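Local coordinates for ascorbate-specific PTS system EIIA component (Streptococcus pyogenes serotype M1, PDB 2OQT), which probably serves as the cytoplasmic phosphocarrier component of a phosphoenolpyruvate-dependent phosphotransferase system that takes up and phosphorylates ascorbate, at residues A[2-8]-A[79-83]; A[26-31]-A[100-104]. Where two conformers were deposited one is given. Residue numbers count along the deposited sequence, not the author numbering.

Interaction 1: residues A[2-8]-A[79-83]. Unlike the reference sequence in segment 2-8: L8 (reference Phe).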
loop_
_atom_site.group_PDB
_atom_site.type_symbol
_atom_site.label_atom_id
_atom_site.label_comp_id
_atom_site.label_asym_id
_atom_site.label_seq_id
_atom_site.Cartn_x
_atom_site.Cartn_y
_atom_site.Cartn_z
HETATM N N MSE A 2 4.789 -0.463 14.569
HETATM C CA MSE A 2 5.323 -0.756 13.219
HETATM C C MSE A 2 6.269 0.178 12.492
HETATM O O MSE A 2 6.016 1.366 12.383
HETATM C CB MSE A 2 4.145 -0.964 12.294
HETATM C CG MSE A 2 3.613 -2.343 12.292
HETATM SE SE MSE A 2 2.666 -2.487 10.613
HETATM C CE MSE A 2 1.144 -1.215 11.059
ATOM N N ASN A 3 7.326 -0.400 11.931
ATOM C CA ASN A 3 8.247 0.328 11.077
ATOM C C ASN A 3 7.972 -0.120 9.664
ATOM O O ASN A 3 7.901 -1.313 9.408
ATOM C CB ASN A 3 9.709 0.045 11.488
ATOM C CG ASN A 3 10.737 0.459 10.413
ATOM O OD1 ASN A 3 10.400 0.717 9.251
ATOM N ND2 ASN A 3 12.006 0.505 10.807
ATOM N N LEU A 4 7.819 0.822 8.743
ATOM C CA LEU A 4 7.503 0.487 7.356
ATOM C C LEU A 4 8.558 -0.340 6.639
ATOM O O LEU A 4 8.220 -1.366 6.066
ATOM C CB LEU A 4 7.159 1.740 6.561
ATOM C CG LEU A 4 7.003 1.591 5.049
ATOM C CD1 LEU A 4 5.799 0.727 4.698
ATOM C CD2 LEU A 4 6.914 2.969 4.405
ATOM N N LYS A 5 9.817 0.094 6.671
ATOM C CA LYS A 5 10.943 -0.687 6.145
ATOM C C LYS A 5 10.969 -2.098 6.694
ATOM O O LYS A 5 11.031 -3.070 5.947
ATOM C CB LYS A 5 12.285 -0.012 6.480
ATOM C CG LYS A 5 13.288 0.044 5.308
ATOM C CD LYS A 5 14.295 -1.108 5.339
ATOM C CE LYS A 5 15.564 -0.737 6.122
ATOM N NZ LYS A 5 16.326 0.368 5.443
ATOM N N GLN A 6 10.901 -2.224 8.007
ATOM C CA GLN A 6 11.026 -3.523 8.609
ATOM C C GLN A 6 9.871 -4.389 8.210
ATOM O O GLN A 6 10.070 -5.548 7.855
ATOM C CB GLN A 6 11.119 -3.428 10.135
ATOM C CG GLN A 6 11.462 -4.766 10.813
ATOM C CD GLN A 6 12.733 -5.432 10.213
ATOM O OE1 GLN A 6 13.756 -4.758 9.934
ATOM N NE2 GLN A 6 12.654 -6.746 9.990
ATOM N N ALA A 7 8.664 -3.824 8.297
ATOM C CA ALA A 7 7.399 -4.524 7.959
ATOM C C ALA A 7 7.445 -5.125 6.555
ATOM O O ALA A 7 6.915 -6.209 6.293
ATOM C CB ALA A 7 6.208 -3.564 8.085
ATOM N N LEU A 8 8.104 -4.389 5.668
ATOM C CA LEU A 8 8.167 -4.697 4.253
ATOM C C LEU A 8 9.126 -5.857 4.013
ATOM O O LEU A 8 8.946 -6.659 3.076
ATOM C CB LEU A 8 8.647 -3.459 3.517
ATOM C CG LEU A 8 7.823 -2.600 2.553
ATOM C CD1 LEU A 8 6.283 -2.732 2.556
ATOM C CD2 LEU A 8 8.285 -1.127 2.702
ATOM N N ASN A 79 -0.047 -7.030 12.003
ATOM C CA ASN A 79 0.299 -5.749 11.370
ATOM C C ASN A 79 1.382 -5.923 10.297
ATOM O O ASN A 79 2.412 -6.636 10.489
ATOM C CB ASN A 79 0.693 -4.679 12.380
ATOM C CG ASN A 79 -0.349 -4.470 13.496
ATOM O OD1 ASN A 79 0.028 -4.052 14.580
ATOM N ND2 ASN A 79 -1.631 -4.782 13.255
ATOM N N ALA A 80 1.125 -5.290 9.156
ATOM C CA ALA A 80 1.919 -5.501 7.946
ATOM C C ALA A 80 1.680 -4.347 7.023
ATOM O O ALA A 80 0.662 -3.642 7.139
ATOM C CB ALA A 80 1.504 -6.791 7.257
ATOM N N PHE A 81 2.664 -4.144 6.155
ATOM C CA PHE A 81 2.587 -3.273 5.017
ATOM C C PHE A 81 2.965 -4.125 3.824
ATOM O O PHE A 81 3.770 -5.063 3.951
ATOM C CB PHE A 81 3.601 -2.141 5.070
ATOM C CG PHE A 81 3.290 -1.041 6.072
ATOM C CD1 PHE A 81 2.232 -0.136 5.849
ATOM C CD2 PHE A 81 4.107 -0.864 7.211
ATOM C CE1 PHE A 81 1.976 0.915 6.780
ATOM C CE2 PHE A 81 3.867 0.168 8.140
ATOM C CZ PHE A 81 2.796 1.067 7.921
ATOM N N ALA A 82 2.403 -3.748 2.673
ATOM C CA ALA A 82 2.802 -4.250 1.385
ATOM C C ALA A 82 3.068 -3.034 0.490
ATOM O O ALA A 82 2.669 -1.922 0.843
ATOM C CB ALA A 82 1.733 -5.194 0.815
ATOM N N LEU A 83 3.786 -3.224 -0.625
ATOM C CA LEU A 83 4.095 -2.124 -1.574
ATOM C C LEU A 83 4.229 -2.616 -2.989
ATOM O O LEU A 83 5.147 -3.389 -3.327
ATOM C CB LEU A 83 5.338 -1.333 -1.172
ATOM C CG LEU A 83 5.947 -0.198 -2.020
ATOM C CD1 LEU A 83 5.009 0.410 -2.971
ATOM C CD2 LEU A 83 6.470 0.920 -1.109
#
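An aromatic ring rising from a strand can give the start of a helix a packing surface, as F81 does here. M2, a selenomethionine, leads the segment 2-8: its SE lies 3.4 Å from CB of N79 and 4.4 Å from the centroid of the F81 ring, an oblique Met-aromatic contact. N3 turns its CB away from the strand and N-caps helix 4-10, its OD1 accepting a hydrogen bond from NZ of K150 and a weak one from N of Q6 (3.2 Å). L4 then lays CD1 over a ring face, a CH-pi contact 3.7 Å from the F81 centroid. In this alpha/beta PTS EIIA domain helices cover a mixed sheet, and helix 4-10 lies over strand 80-86 on the side shared with helices 111-124 and 139-149. One turn on, A7 presses CB against the ring edge, 3.5 Å from CD2 of F81. Finally L8, where the reference sequence has Phe, reaches along the strand, with CD1 3.7 Å from CB of F81 and 4.1 Å from CB of L83.

Interaction 2: residues A[26-31]-A[100-104]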
loop_
_atom_site.group_PDB
_atom_site.type_symbol
_atom_site.label_atom_id
_atom_site.label_comp_id
_atom_site.label_asym_id
_atom_site.label_seq_id
_atom_site.Cartn_x
_atom_site.Cartn_y
_atom_site.Cartn_z
ATOM N N ALA A 26 -6.100 -3.918 -9.133
ATOM C CA ALA A 26 -4.913 -3.321 -8.496
ATOM C C ALA A 26 -4.913 -3.528 -6.986
ATOM O O ALA A 26 -3.880 -3.742 -6.346
ATOM C CB ALA A 26 -4.842 -1.870 -8.813
ATOM N N VAL A 27 -6.106 -3.472 -6.423
ATOM C CA VAL A 27 -6.273 -3.738 -5.019
ATOM C C VAL A 27 -5.973 -5.215 -4.739
ATOM O O VAL A 27 -5.250 -5.513 -3.802
ATOM C CB VAL A 27 -7.661 -3.250 -4.557
ATOM C CG1 VAL A 27 -8.087 -3.879 -3.271
ATOM C CG2 VAL A 27 -7.601 -1.781 -4.412
ATOM N N ARG A 28 -6.526 -6.123 -5.528
ATOM C CA ARG A 28 -6.215 -7.538 -5.388
ATOM C C ARG A 28 -4.701 -7.745 -5.373
ATOM O O ARG A 28 -4.161 -8.410 -4.491
ATOM C CB ARG A 28 -6.857 -8.319 -6.533
ATOM C CG ARG A 28 -6.549 -9.802 -6.576
ATOM C CD ARG A 28 -7.376 -10.464 -7.675
ATOM N NE ARG A 28 -8.689 -10.898 -7.184
ATOM C CZ ARG A 28 -9.816 -10.854 -7.898
ATOM N NH1 ARG A 28 -9.798 -10.374 -9.148
ATOM N NH2 ARG A 28 -10.959 -11.267 -7.355
ATOM N N LEU A 29 -4.019 -7.156 -6.356
ATOM C CA LEU A 29 -2.568 -7.330 -6.506
ATOM C C LEU A 29 -1.843 -6.710 -5.331
ATOM O O LEU A 29 -0.743 -7.131 -4.987
ATOM C CB LEU A 29 -2.066 -6.713 -7.835
ATOM C CG LEU A 29 -2.441 -7.354 -9.203
ATOM C CD1 LEU A 29 -2.077 -6.380 -10.315
ATOM C CD2 LEU A 29 -1.786 -8.772 -9.445
ATOM N N ALA A 30 -2.451 -5.703 -4.707
ATOM C CA ALA A 30 -1.765 -4.962 -3.680
ATOM C C ALA A 30 -1.866 -5.698 -2.347
ATOM O O ALA A 30 -1.004 -5.553 -1.472
ATOM C CB ALA A 30 -2.315 -3.559 -3.587
ATOM N N VAL A 31 -2.922 -6.481 -2.184
ATOM C CA VAL A 31 -3.156 -7.232 -0.951
ATOM C C VAL A 31 -2.490 -8.616 -1.036
ATOM O O VAL A 31 -2.139 -9.211 -0.031
ATOM C CB VAL A 31 -4.687 -7.407 -0.672
ATOM C CG1 VAL A 31 -4.918 -8.143 0.644
ATOM C CG2 VAL A 31 -5.419 -6.059 -0.623
ATOM N N VAL A 100 0.981 3.717 -7.522
ATOM C CA VAL A 100 1.571 3.047 -6.372
ATOM C C VAL A 100 0.586 2.780 -5.231
ATOM O O VAL A 100 0.007 3.689 -4.652
ATOM C CB VAL A 100 2.817 3.815 -5.870
ATOM C CG1 VAL A 100 3.504 3.067 -4.707
ATOM C CG2 VAL A 100 3.796 4.055 -7.047
ATOM N N LEU A 101 0.435 1.507 -4.897
ATOM C CA LEU A 101 -0.410 1.065 -3.769
ATOM C C LEU A 101 0.416 0.538 -2.598
ATOM O O LEU A 101 1.136 -0.489 -2.709
ATOM C CB LEU A 101 -1.403 0.004 -4.235
ATOM C CG LEU A 101 -2.360 0.535 -5.329
ATOM C CD1 LEU A 101 -1.786 0.333 -6.743
ATOM C CD2 LEU A 101 -3.760 -0.072 -5.189
ATOM N N LEU A 102 0.314 1.285 -1.495
ATOM C CA LEU A 102 0.795 0.869 -0.187
ATOM C C LEU A 102 -0.327 0.383 0.746
ATOM O O LEU A 102 -0.843 1.122 1.575
ATOM C CB LEU A 102 1.549 2.011 0.483
ATOM C CG LEU A 102 2.814 1.539 1.187
ATOM C CD1 LEU A 102 3.864 2.632 1.142
ATOM C CD2 LEU A 102 2.526 1.114 2.594
ATOM N N THR A 103 -0.692 -0.874 0.590
ATOM C CA THR A 103 -1.513 -1.599 1.540
ATOM C C THR A 103 -1.057 -1.591 2.979
ATOM O O THR A 103 0.109 -1.822 3.297
ATOM C CB THR A 103 -1.598 -3.016 1.078
ATOM O OG1 THR A 103 -1.937 -2.921 -0.296
ATOM C CG2 THR A 103 -2.673 -3.796 1.839
ATOM N N LEU A 104 -2.033 -1.405 3.836
ATOM C CA LEU A 104 -1.808 -1.314 5.250
ATOM C C LEU A 104 -2.735 -2.280 5.943
ATOM O O LEU A 104 -3.916 -2.258 5.669
ATOM C CB LEU A 104 -2.193 0.099 5.661
ATOM C CG LEU A 104 -2.237 0.529 7.109
ATOM C CD1 LEU A 104 -2.844 1.914 7.078
ATOM C CD2 LEU A 104 -3.102 -0.319 7.899
#
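Along strand 97-105, alternation of side chains decides which residues meet helix 23-36. V100 faces the other side of the sheet, so the contact begins at L101, whose CB sits 3.7 Å from CB of A30. Its CD2 extends to the preceding turn, 4.2 Å from CB of A26 and 4.3 Å from CG2 of V27. The small side chains of A26 and A30 leave room for this leucine, and let the helix settle close to the sheet, with the CA atoms of A30 and L101 6.2 Å apart. L102 points its CB away from the helix and packs on helix 111-124, so the strand is sandwiched by helices on both faces, the layered principle of alpha/beta folds. T103 returns to the helix: its OG1 donates a weak hydrogen bond to O of A30 (3.0 Å), while its CG2 lies 4.3 Å from CG2 of V31. A single buried hydroxyl thus finds an acceptor in a helix carbonyl, which implies that the polar group is accommodated within an otherwise apolar interface.

Followed from the N terminus, 2-8 and 26-31 both come before either partner. Interaction 1 closes when the chain reaches 79-83, bridging 70 intervening residues; interaction 2 closes further along, at 100-104, after 68. Because the segments alternate, the two loops cross: helix 23-36 lies within the loop of interaction 1, and strand 80-86 within that of interaction 2. The contacts meet in the sheet, where strands 80-86 and 97-105 run antiparallel as neighbours, and N of A82 probably donates a hydrogen bond to O of T103 (3.1 Å). With centres about 13 Å apart, they illustrate how helices early in the sequence pack on opposite faces of strands that come later in it.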